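Local coordinates for protein probable endonuclease 4 (Thermotoga maritima, PDB 4HNO) that probably cleaves DNA at apurinic or apyrimidinic sites during base excision repair, as a metal-dependent endonuclease of the AP endonuclease 2 family, at residues I106-I111 against V143-N148; R175-Y180 against L211-M216; G189-K194 against Y224-A229. One frame throughout, in Å; residues are numbered along the deposited sequence.

Contact 1. Residues I106-I111 against V143-N148; sequences IRYLNI and VILLEN. With ZN (zinc ion), chain B; MN (manganese (II) ion), chain E.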
loop_
_atom_site.group_PDB
_atom_site.type_symbol
_atom_site.label_atom_id
_atom_site.label_comp_id
_atom_site.label_asym_id
_atom_site.label_seq_id
_atom_site.Cartn_x
_atom_site.Cartn_y
_atom_site.Cartn_z
ATOM N N ILE A 106 -9.953 -2.183 -10.919
ATOM C CA ILE A 106 -8.731 -1.988 -10.148
ATOM C C ILE A 106 -7.934 -3.294 -10.144
ATOM O O ILE A 106 -8.470 -4.382 -9.925
ATOM C CB ILE A 106 -9.080 -1.515 -8.719
ATOM C CG1 ILE A 106 -9.708 -0.122 -8.725
ATOM C CG2 ILE A 106 -7.883 -1.580 -7.801
ATOM C CD1 ILE A 106 -8.744 0.991 -8.954
ATOM N N ARG A 107 -6.637 -3.140 -10.355
ATOM C CA ARG A 107 -5.753 -4.253 -10.603
ATOM C C ARG A 107 -5.036 -4.790 -9.354
ATOM O O ARG A 107 -4.476 -5.875 -9.387
ATOM C CB ARG A 107 -4.725 -3.812 -11.642
ATOM C CG ARG A 107 -5.361 -3.513 -12.978
ATOM C CD ARG A 107 -4.350 -3.046 -14.000
ATOM N NE ARG A 107 -5.043 -2.753 -15.255
ATOM C CZ ARG A 107 -4.468 -2.215 -16.318
ATOM N NH1 ARG A 107 -3.185 -1.894 -16.289
ATOM N NH2 ARG A 107 -5.181 -1.974 -17.406
ATOM N N TYR A 108 -5.049 -3.999 -8.292
ATOM C CA TYR A 108 -4.200 -4.240 -7.118
ATOM C C TYR A 108 -5.006 -4.022 -5.844
ATOM O O TYR A 108 -5.686 -3.007 -5.694
ATOM C CB TYR A 108 -3.043 -3.253 -7.092
ATOM C CG TYR A 108 -2.104 -3.391 -8.239
ATOM C CD1 TYR A 108 -1.983 -2.420 -9.204
ATOM C CD2 TYR A 108 -1.325 -4.526 -8.339
ATOM C CE1 TYR A 108 -1.106 -2.588 -10.271
ATOM C CE2 TYR A 108 -0.462 -4.707 -9.390
ATOM C CZ TYR A 108 -0.349 -3.738 -10.356
ATOM O OH TYR A 108 0.529 -3.966 -11.396
ATOM N N LEU A 109 -4.829 -4.947 -4.905
ATOM C CA LEU A 109 -5.448 -4.877 -3.585
ATOM C C LEU A 109 -4.344 -5.060 -2.555
ATOM O O LEU A 109 -3.742 -6.135 -2.460
ATOM C CB LEU A 109 -6.514 -5.972 -3.436
ATOM C CG LEU A 109 -7.208 -6.029 -2.074
ATOM C CD1 LEU A 109 -7.930 -4.741 -1.731
ATOM C CD2 LEU A 109 -8.179 -7.186 -2.060
ATOM N N ASN A 110 -4.076 -4.007 -1.805
ATOM C CA ASN A 110 -2.979 -3.947 -0.846
ATOM C C ASN A 110 -3.454 -4.344 0.538
ATOM O O ASN A 110 -4.402 -3.745 1.057
ATOM C CB ASN A 110 -2.457 -2.512 -0.836
ATOM C CG ASN A 110 -1.350 -2.300 0.168
ATOM O OD1 ASN A 110 -0.180 -2.423 -0.156
ATOM N ND2 ASN A 110 -1.722 -1.990 1.381
ATOM N N ILE A 111 -2.762 -5.301 1.154
ATOM C CA ILE A 111 -3.100 -5.774 2.485
ATOM C C ILE A 111 -1.892 -5.687 3.415
ATOM O O ILE A 111 -0.757 -5.832 3.015
ATOM C CB ILE A 111 -3.623 -7.251 2.450
ATOM C CG1 ILE A 111 -2.505 -8.274 2.189
ATOM C CG2 ILE A 111 -4.737 -7.443 1.448
ATOM C CD1 ILE A 111 -2.902 -9.719 2.516
ATOM N N VAL A 143 -4.163 -8.646 -8.377
ATOM C CA VAL A 143 -2.919 -8.938 -7.689
ATOM C C VAL A 143 -3.002 -8.381 -6.279
ATOM O O VAL A 143 -3.373 -7.225 -6.091
ATOM C CB VAL A 143 -1.750 -8.292 -8.467
ATOM C CG1 VAL A 143 -0.437 -8.367 -7.691
ATOM C CG2 VAL A 143 -1.604 -8.954 -9.844
ATOM N N ILE A 144 -2.670 -9.220 -5.301
ATOM C CA ILE A 144 -2.606 -8.795 -3.914
ATOM C C ILE A 144 -1.212 -8.264 -3.628
ATOM O O ILE A 144 -0.209 -8.920 -3.939
ATOM C CB ILE A 144 -2.991 -9.937 -2.979
ATOM C CG1 ILE A 144 -4.489 -10.235 -3.192
ATOM C CG2 ILE A 144 -2.697 -9.572 -1.531
ATOM C CD1 ILE A 144 -5.056 -11.399 -2.446
ATOM N N LEU A 145 -1.152 -7.074 -3.043
ATOM C CA LEU A 145 0.112 -6.473 -2.621
ATOM C C LEU A 145 0.252 -6.679 -1.119
ATOM O O LEU A 145 -0.655 -6.349 -0.360
ATOM C CB LEU A 145 0.155 -4.984 -2.941
ATOM C CG LEU A 145 -0.102 -4.639 -4.404
ATOM C CD1 LEU A 145 -0.043 -3.134 -4.620
ATOM C CD2 LEU A 145 0.883 -5.351 -5.310
ATOM N N LEU A 146 1.399 -7.210 -0.705
ATOM C CA LEU A 146 1.738 -7.301 0.703
ATOM C C LEU A 146 2.519 -6.052 1.074
ATOM O O LEU A 146 3.550 -5.761 0.460
ATOM C CB LEU A 146 2.595 -8.520 0.989
ATOM C CG LEU A 146 2.042 -9.854 0.538
ATOM C CD1 LEU A 146 3.039 -10.961 0.836
ATOM C CD2 LEU A 146 0.694 -10.146 1.173
ATOM N N GLU A 147 2.031 -5.331 2.076
ATOM C CA GLU A 147 2.661 -4.115 2.563
ATOM C C GLU A 147 3.469 -4.413 3.815
ATOM O O GLU A 147 3.006 -5.110 4.708
ATOM C CB GLU A 147 1.577 -3.096 2.874
ATOM C CG GLU A 147 2.124 -1.754 3.294
ATOM C CD GLU A 147 1.102 -0.801 3.829
ATOM O OE1 GLU A 147 1.507 0.168 4.510
ATOM O OE2 GLU A 147 -0.105 -0.981 3.544
ATOM N N ASN A 148 4.674 -3.849 3.895
ATOM C CA ASN A 148 5.397 -3.924 5.160
ATOM C C ASN A 148 4.730 -3.053 6.217
ATOM O O ASN A 148 4.113 -2.022 5.908
ATOM C CB ASN A 148 6.864 -3.543 5.000
ATOM C CG ASN A 148 7.035 -2.103 4.587
ATOM O OD1 ASN A 148 6.525 -1.711 3.544
ATOM N ND2 ASN A 148 7.766 -1.315 5.371
HETATM ZN ZN ZN B . -1.469 -0.097 4.745
HETATM MN MN MN E . 0.841 2.198 4.291
HETATM O O HOH W 1 -0.879 1.700 5.065
#

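Contact 2. Residues R175-Y180 against L211-M216; sequences RVAITY and LERLKM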
loop_
_atom_site.group_PDB
_atom_site.type_symbol
_atom_site.label_atom_id
_atom_site.label_comp_id
_atom_site.label_asym_id
_atom_site.label_seq_id
_atom_site.Cartn_x
_atom_site.Cartn_y
_atom_site.Cartn_z
ATOM N N ARG A 175 0.429 -13.463 -8.592
ATOM C CA ARG A 175 -0.612 -12.559 -8.124
ATOM C C ARG A 175 -0.355 -12.072 -6.703
ATOM O O ARG A 175 -1.268 -11.580 -6.051
ATOM C CB ARG A 175 -1.981 -13.191 -8.282
ATOM C CG ARG A 175 -2.393 -13.312 -9.740
ATOM C CD ARG A 175 -3.678 -14.083 -9.906
ATOM N NE ARG A 175 -4.774 -13.395 -9.246
ATOM C CZ ARG A 175 -5.859 -13.986 -8.760
ATOM N NH1 ARG A 175 -6.798 -13.239 -8.207
ATOM N NH2 ARG A 175 -6.004 -15.300 -8.839
ATOM N N VAL A 176 0.913 -12.108 -6.286
ATOM C CA VAL A 176 1.330 -11.480 -5.034
ATOM C C VAL A 176 2.511 -10.576 -5.371
ATOM O O VAL A 176 3.515 -11.022 -5.950
ATOM C CB VAL A 176 1.735 -12.513 -3.988
ATOM C CG1 VAL A 176 2.175 -11.828 -2.696
ATOM C CG2 VAL A 176 0.591 -13.467 -3.708
ATOM N N ALA A 177 2.419 -9.319 -4.973
ATOM C CA ALA A 177 3.520 -8.383 -5.153
ATOM C C ALA A 177 3.630 -7.539 -3.878
ATOM O O ALA A 177 3.088 -7.947 -2.847
ATOM C CB ALA A 177 3.380 -7.598 -6.456
ATOM N N ILE A 178 4.359 -6.433 -3.921
ATOM C CA ILE A 178 4.802 -5.758 -2.720
ATOM C C ILE A 178 4.514 -4.263 -2.783
ATOM O O ILE A 178 4.674 -3.611 -3.820
ATOM C CB ILE A 178 6.333 -6.010 -2.545
ATOM C CG1 ILE A 178 6.670 -7.504 -2.496
ATOM C CG2 ILE A 178 6.918 -5.253 -1.361
ATOM C CD1 ILE A 178 6.111 -8.222 -1.310
ATOM N N THR A 179 4.155 -3.724 -1.618
ATOM C CA THR A 179 4.097 -2.289 -1.353
ATOM C C THR A 179 5.099 -1.971 -0.251
ATOM O O THR A 179 5.117 -2.649 0.774
ATOM C CB THR A 179 2.713 -1.886 -0.882
ATOM O OG1 THR A 179 1.810 -2.111 -1.965
ATOM C CG2 THR A 179 2.642 -0.431 -0.425
ATOM N N TYR A 180 5.886 -0.921 -0.467
ATOM C CA TYR A 180 6.816 -0.470 0.562
ATOM C C TYR A 180 6.300 0.825 1.178
ATOM O O TYR A 180 6.137 1.831 0.477
ATOM C CB TYR A 180 8.225 -0.230 -0.023
ATOM C CG TYR A 180 9.168 0.174 1.075
ATOM C CD1 TYR A 180 9.613 -0.760 1.997
ATOM C CD2 TYR A 180 9.575 1.495 1.242
ATOM C CE1 TYR A 180 10.424 -0.410 3.050
ATOM C CE2 TYR A 180 10.420 1.854 2.289
ATOM C CZ TYR A 180 10.821 0.890 3.197
ATOM O OH TYR A 180 11.631 1.204 4.259
ATOM N N LEU A 211 12.803 -6.483 -8.392
ATOM C CA LEU A 211 12.261 -5.134 -8.376
ATOM C C LEU A 211 10.926 -4.990 -9.114
ATOM O O LEU A 211 10.136 -4.110 -8.790
ATOM C CB LEU A 211 13.277 -4.131 -8.940
ATOM C CG LEU A 211 14.244 -3.591 -7.893
ATOM C CD1 LEU A 211 15.351 -2.819 -8.561
ATOM C CD2 LEU A 211 13.515 -2.706 -6.890
ATOM N N GLU A 212 10.650 -5.846 -10.091
ATOM C CA GLU A 212 9.377 -5.782 -10.795
ATOM C C GLU A 212 8.189 -5.950 -9.835
ATOM O O GLU A 212 7.083 -5.491 -10.137
ATOM C CB GLU A 212 9.326 -6.843 -11.903
ATOM C CG GLU A 212 8.030 -6.876 -12.682
ATOM C CD GLU A 212 6.952 -7.666 -12.000
ATOM O OE1 GLU A 212 7.283 -8.484 -11.119
ATOM O OE2 GLU A 212 5.760 -7.509 -12.374
ATOM N N ARG A 213 8.400 -6.613 -8.698
ATOM C CA ARG A 213 7.320 -6.835 -7.743
ATOM C C ARG A 213 7.014 -5.636 -6.861
ATOM O O ARG A 213 6.015 -5.676 -6.128
ATOM C CB ARG A 213 7.607 -8.066 -6.883
ATOM C CG ARG A 213 7.590 -9.405 -7.622
ATOM C CD ARG A 213 6.187 -9.895 -7.919
ATOM N NE ARG A 213 5.598 -9.294 -9.088
ATOM C CZ ARG A 213 4.397 -9.617 -9.556
ATOM N NH1 ARG A 213 3.583 -10.395 -8.855
ATOM N NH2 ARG A 213 3.993 -9.124 -10.733
ATOM N N LEU A 214 7.825 -4.588 -6.889
ATOM C CA LEU A 214 7.524 -3.400 -6.114
ATOM C C LEU A 214 6.541 -2.545 -6.903
ATOM O O LEU A 214 6.912 -1.875 -7.869
ATOM C CB LEU A 214 8.805 -2.615 -5.793
ATOM C CG LEU A 214 8.580 -1.332 -5.004
ATOM C CD1 LEU A 214 7.954 -1.606 -3.643
ATOM C CD2 LEU A 214 9.896 -0.575 -4.863
ATOM N N LYS A 215 5.269 -2.589 -6.508
ATOM C CA LYS A 215 4.205 -1.958 -7.281
ATOM C C LYS A 215 3.745 -0.610 -6.761
ATOM O O LYS A 215 3.151 0.168 -7.503
ATOM C CB LYS A 215 2.992 -2.888 -7.367
ATOM C CG LYS A 215 3.253 -4.202 -8.083
ATOM C CD LYS A 215 3.676 -4.021 -9.522
ATOM C CE LYS A 215 3.888 -5.364 -10.175
ATOM N NZ LYS A 215 4.396 -5.229 -11.567
ATOM N N MET A 216 4.002 -0.328 -5.490
ATOM C CA MET A 216 3.538 0.900 -4.866
ATOM C C MET A 216 4.485 1.231 -3.723
ATOM O O MET A 216 4.961 0.328 -3.031
ATOM C CB MET A 216 2.113 0.735 -4.338
ATOM C CG MET A 216 1.598 1.924 -3.522
ATOM S SD MET A 216 -0.198 1.973 -3.287
ATOM C CE MET A 216 -0.570 0.295 -2.756
#

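Contact 3. Residues G189-K194 against Y224-A229; sequences GYDITK and YPLGAA. With EDO (1,2-ethanediol), chain J.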
loop_
_atom_site.group_PDB
_atom_site.type_symbol
_atom_site.label_atom_id
_atom_site.label_comp_id
_atom_site.label_asym_id
_atom_site.label_seq_id
_atom_site.Cartn_x
_atom_site.Cartn_y
_atom_site.Cartn_z
ATOM N N GLY A 189 13.651 0.129 11.035
ATOM C CA GLY A 189 15.078 0.201 10.818
ATOM C C GLY A 189 15.535 0.372 9.388
ATOM O O GLY A 189 16.739 0.365 9.138
ATOM N N TYR A 190 14.611 0.523 8.435
ATOM C CA TYR A 190 14.978 0.771 7.053
ATOM C C TYR A 190 15.247 2.256 6.892
ATOM O O TYR A 190 14.318 3.072 6.785
ATOM C CB TYR A 190 13.902 0.291 6.087
ATOM C CG TYR A 190 13.765 -1.211 6.023
ATOM C CD1 TYR A 190 12.765 -1.879 6.715
ATOM C CD2 TYR A 190 14.627 -1.964 5.257
ATOM C CE1 TYR A 190 12.634 -3.261 6.624
ATOM C CE2 TYR A 190 14.507 -3.329 5.158
ATOM C CZ TYR A 190 13.504 -3.979 5.841
ATOM O OH TYR A 190 13.374 -5.347 5.764
ATOM N N ASP A 191 16.531 2.602 6.925
ATOM C CA ASP A 191 16.951 3.996 6.992
ATOM C C ASP A 191 17.140 4.569 5.603
ATOM O O ASP A 191 18.234 4.577 5.048
ATOM C CB ASP A 191 18.233 4.116 7.795
ATOM C CG ASP A 191 18.648 5.544 8.020
ATOM O OD1 ASP A 191 17.886 6.439 7.597
ATOM O OD2 ASP A 191 19.726 5.760 8.616
ATOM N N ILE A 192 16.056 5.084 5.042
ATOM C CA ILE A 192 16.077 5.674 3.713
ATOM C C ILE A 192 16.633 7.102 3.701
ATOM O O ILE A 192 16.634 7.752 2.657
ATOM C CB ILE A 192 14.673 5.654 3.041
ATOM C CG1 ILE A 192 13.634 6.454 3.850
ATOM C CG2 ILE A 192 14.232 4.224 2.784
ATOM C CD1 ILE A 192 12.356 6.701 3.080
ATOM N N THR A 193 17.104 7.585 4.850
ATOM C CA THR A 193 17.654 8.936 4.929
ATOM C C THR A 193 19.113 8.987 4.519
ATOM O O THR A 193 19.675 10.080 4.390
ATOM C CB THR A 193 17.529 9.577 6.340
ATOM O OG1 THR A 193 18.465 8.993 7.262
ATOM C CG2 THR A 193 16.114 9.481 6.855
ATOM N N LYS A 194 19.725 7.829 4.319
ATOM C CA LYS A 194 21.105 7.740 3.880
ATOM C C LYS A 194 21.139 6.940 2.574
ATOM O O LYS A 194 20.433 5.950 2.420
ATOM C CB LYS A 194 21.985 7.068 4.954
ATOM C CG LYS A 194 22.074 7.864 6.261
ATOM C CD LYS A 194 23.123 7.312 7.226
ATOM C CE LYS A 194 24.500 7.954 7.018
ATOM N NZ LYS A 194 25.562 7.364 7.902
ATOM N N TYR A 224 8.153 9.700 14.481
ATOM C CA TYR A 224 9.132 9.155 15.414
ATOM C C TYR A 224 10.430 8.831 14.710
ATOM O O TYR A 224 10.494 8.694 13.489
ATOM C CB TYR A 224 8.563 7.905 16.109
ATOM C CG TYR A 224 7.417 8.232 17.041
ATOM C CD1 TYR A 224 6.103 8.232 16.579
ATOM C CD2 TYR A 224 7.637 8.595 18.345
ATOM C CE1 TYR A 224 5.034 8.569 17.395
ATOM C CE2 TYR A 224 6.569 8.964 19.178
ATOM C CZ TYR A 224 5.268 8.934 18.686
ATOM O OH TYR A 224 4.186 9.267 19.472
ATOM N N PRO A 225 11.500 8.661 15.499
ATOM C CA PRO A 225 12.807 8.354 14.921
ATOM C C PRO A 225 12.894 6.960 14.315
ATOM O O PRO A 225 12.029 6.091 14.500
ATOM C CB PRO A 225 13.755 8.455 16.120
ATOM C CG PRO A 225 13.055 9.270 17.118
ATOM C CD PRO A 225 11.598 8.989 16.936
ATOM N N LEU A 226 13.997 6.752 13.612
ATOM C CA LEU A 226 14.352 5.457 13.073
ATOM C C LEU A 226 14.228 4.396 14.148
ATOM O O LEU A 226 14.750 4.557 15.241
ATOM C CB LEU A 226 15.784 5.506 12.556
ATOM C CG LEU A 226 16.340 4.236 11.932
ATOM C CD1 LEU A 226 15.697 3.933 10.606
ATOM C CD2 LEU A 226 17.842 4.381 11.772
ATOM N N GLY A 227 13.567 3.294 13.834
ATOM C CA GLY A 227 13.494 2.166 14.736
ATOM C C GLY A 227 12.429 2.243 15.811
ATOM O O GLY A 227 12.330 1.344 16.629
ATOM N N ALA A 228 11.600 3.287 15.806
ATOM C CA ALA A 228 10.691 3.529 16.920
ATOM C C ALA A 228 9.524 2.542 17.010
ATOM O O ALA A 228 8.901 2.456 18.064
ATOM C CB ALA A 228 10.128 4.908 16.826
ATOM N N ALA A 229 9.161 1.876 15.913
ATOM C CA ALA A 229 8.053 0.905 15.932
ATOM C C ALA A 229 6.725 1.511 16.404
ATOM O O ALA A 229 5.966 0.843 17.083
ATOM C CB ALA A 229 8.433 -0.330 16.747
HETATM C C1 EDO J . 18.299 8.303 10.717
HETATM O O1 EDO J . 18.122 9.587 10.102
HETATM C C2 EDO J . 19.777 8.062 11.013
HETATM O O2 EDO J . 20.540 8.010 9.793
#

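Contact 1. Residues I106-I111 against V143-N148
Asn110 reaches across to Glu147 and donates from ND2 to OE2 over 2.9 Å, fairly straight at 159°. It meets the oxygen on its anti side, a little out of the carboxylate plane, and the amide and carboxylate planes stand 42° apart. The carboxylate bridges two metals: OE2 lies 2.0 Å from zinc and OE1 2.1 Å from manganese, with one water joining both ions. With OE1 on manganese and OE2 on both zinc and the amide, the rotation of the carboxylate is fixed. Asn110 is itself steadied by Thr179, hydrogen-bonded to its OD1. His72 and His112 share the zinc; Asp181, His218 and Glu263 share the manganese.

Strands 108-111 and 143-147 run parallel, neighbours in the TIM barrel and the two strands of a beta-alpha-beta unit, connected through helix 121-136. Five backbone bonds tie them, among them Ile111 N to Leu145 O at 2.8 Å. Beside Asn110, Leu145 lays CD2 obliquely against Tyr108 CD2 at 3.8 Å. On the other face chi1 of 73° puts Ile111 CG1 between the backbone N and the carbonyl carbon, where it meets Leu146 CD2 at 3.8 Å and Ile144 CG2.

The start of the strands is the solvent side. Val143, partly exposed, rests CB on Tyr108 CD2, and the exposed, extended Arg107 side chain leads away from Val143 to a salt bridge with Glu67.

Contact 2. Residues R175-Y180 against L211-M216
Arg213 lies against Val176 and Ala177, and its side chain can be followed outward from CB. CG stands anti to the carbonyl carbon (chi1 -67°). A bend at chi2 brings CD to 3.5 Å from Val176 O, and one at chi3 sets NE 3.8 Å from Ala177 CB, where it donates to Glu212 OE1. The Ala177 methyl sits over one face of the guanidinium, toward its rim. At the tip, NH1 donates to Val176 O at 3.0 Å, coming from well above the carbonyl plane, and also to Asp174 O. Arg213 NH2 takes the syn lone pair of Glu212 OE2 at 2.9 Å, nearly straight (174°). Side-on, the guanidinium thus holds both carboxylate oxygens, while Lys215 NZ reaches OE2 from above the carboxylate plane, completing a salt-bridge network.

Further along, Ile178 N donates to Arg213 O and Ile178 O accepts from Lys215 N. Tyr180 N bonds to Met216 O at 3.0 Å, whereas the buried Met216 N has no partner in the model. Met216 lies alongside Thr179, its CE 3.5 Å from Thr179 OG1. The short segments 176-180 and 214-216, whose axes are 58° apart, belong to adjacent parallel strands of the TIM barrel.

Contact 3. Residues G189-K194 against Y224-A229
Two surface loops of the barrel meet here: the loop from helix 182-187 to helix 195-208, and the one between strands 214-222 and 233-234. Gly189, with positive phi, is the C' residue of the Schellman motif that ends helix 182-187. Across from it in the contact, Leu226 and Gly227 occupy the middle of a type II turn from Pro225 to Ala228, closed by Ala228 N to Pro225 O.

Leu226 carries the contact. Its CG stands anti to the backbone N (chi1 -179°), and CD1 touches Gly189 C and Asp191 CB, each at 3.8 Å. Leu226 CD2 lies 4.0 Å from Asp191 CB and 3.9 Å from Asp191 OD2.

The carboxylate is engaged beyond that. Asp191 OD1 accepts from Thr193 OG1 at 2.6 Å on its syn lone pair. Thr193 N also donates to it, from above the carboxylate plane, an Asx turn. A 1,2-ethanediol, probably from the crystallisation liquor, donates from O2 to Asp191 OD2 and from O1 to Thr193 OG1.

Phe186 of helix 182-187 touches both Leu226 and Asp191, and its backbone bonds to Gly227. The Tyr190 side chain touches Leu201 of helix 195-208, and its hydroxyl bonds to Glu204 there.

In the fold
Contacts 1 and 2 are successive steps round one sheet, their centres 8 Å apart, because strands 143-147 and 176-181 are neighbours. Ile144 N to Arg175 O and Leu146 N to Ala177 O, both 2.8 Å, are probable hydrogen bonds across that seam. A polar chain crosses it too: Thr179 OG1 lies 2.7 Å from Asn110 OD1, so Thr179 backs the second-shell Asn110, which bonds to the metal-bridging Glu147. Contact 3 lies farther out, its centre 24 Å from that of contact 1 and 21 Å from that of contact 2, and the nearest atom of the Tyr190 side chain is about 13 Å from the manganese. It still touches contact 2, through Tyr180 OH at 3.1 Å from Tyr190 CB.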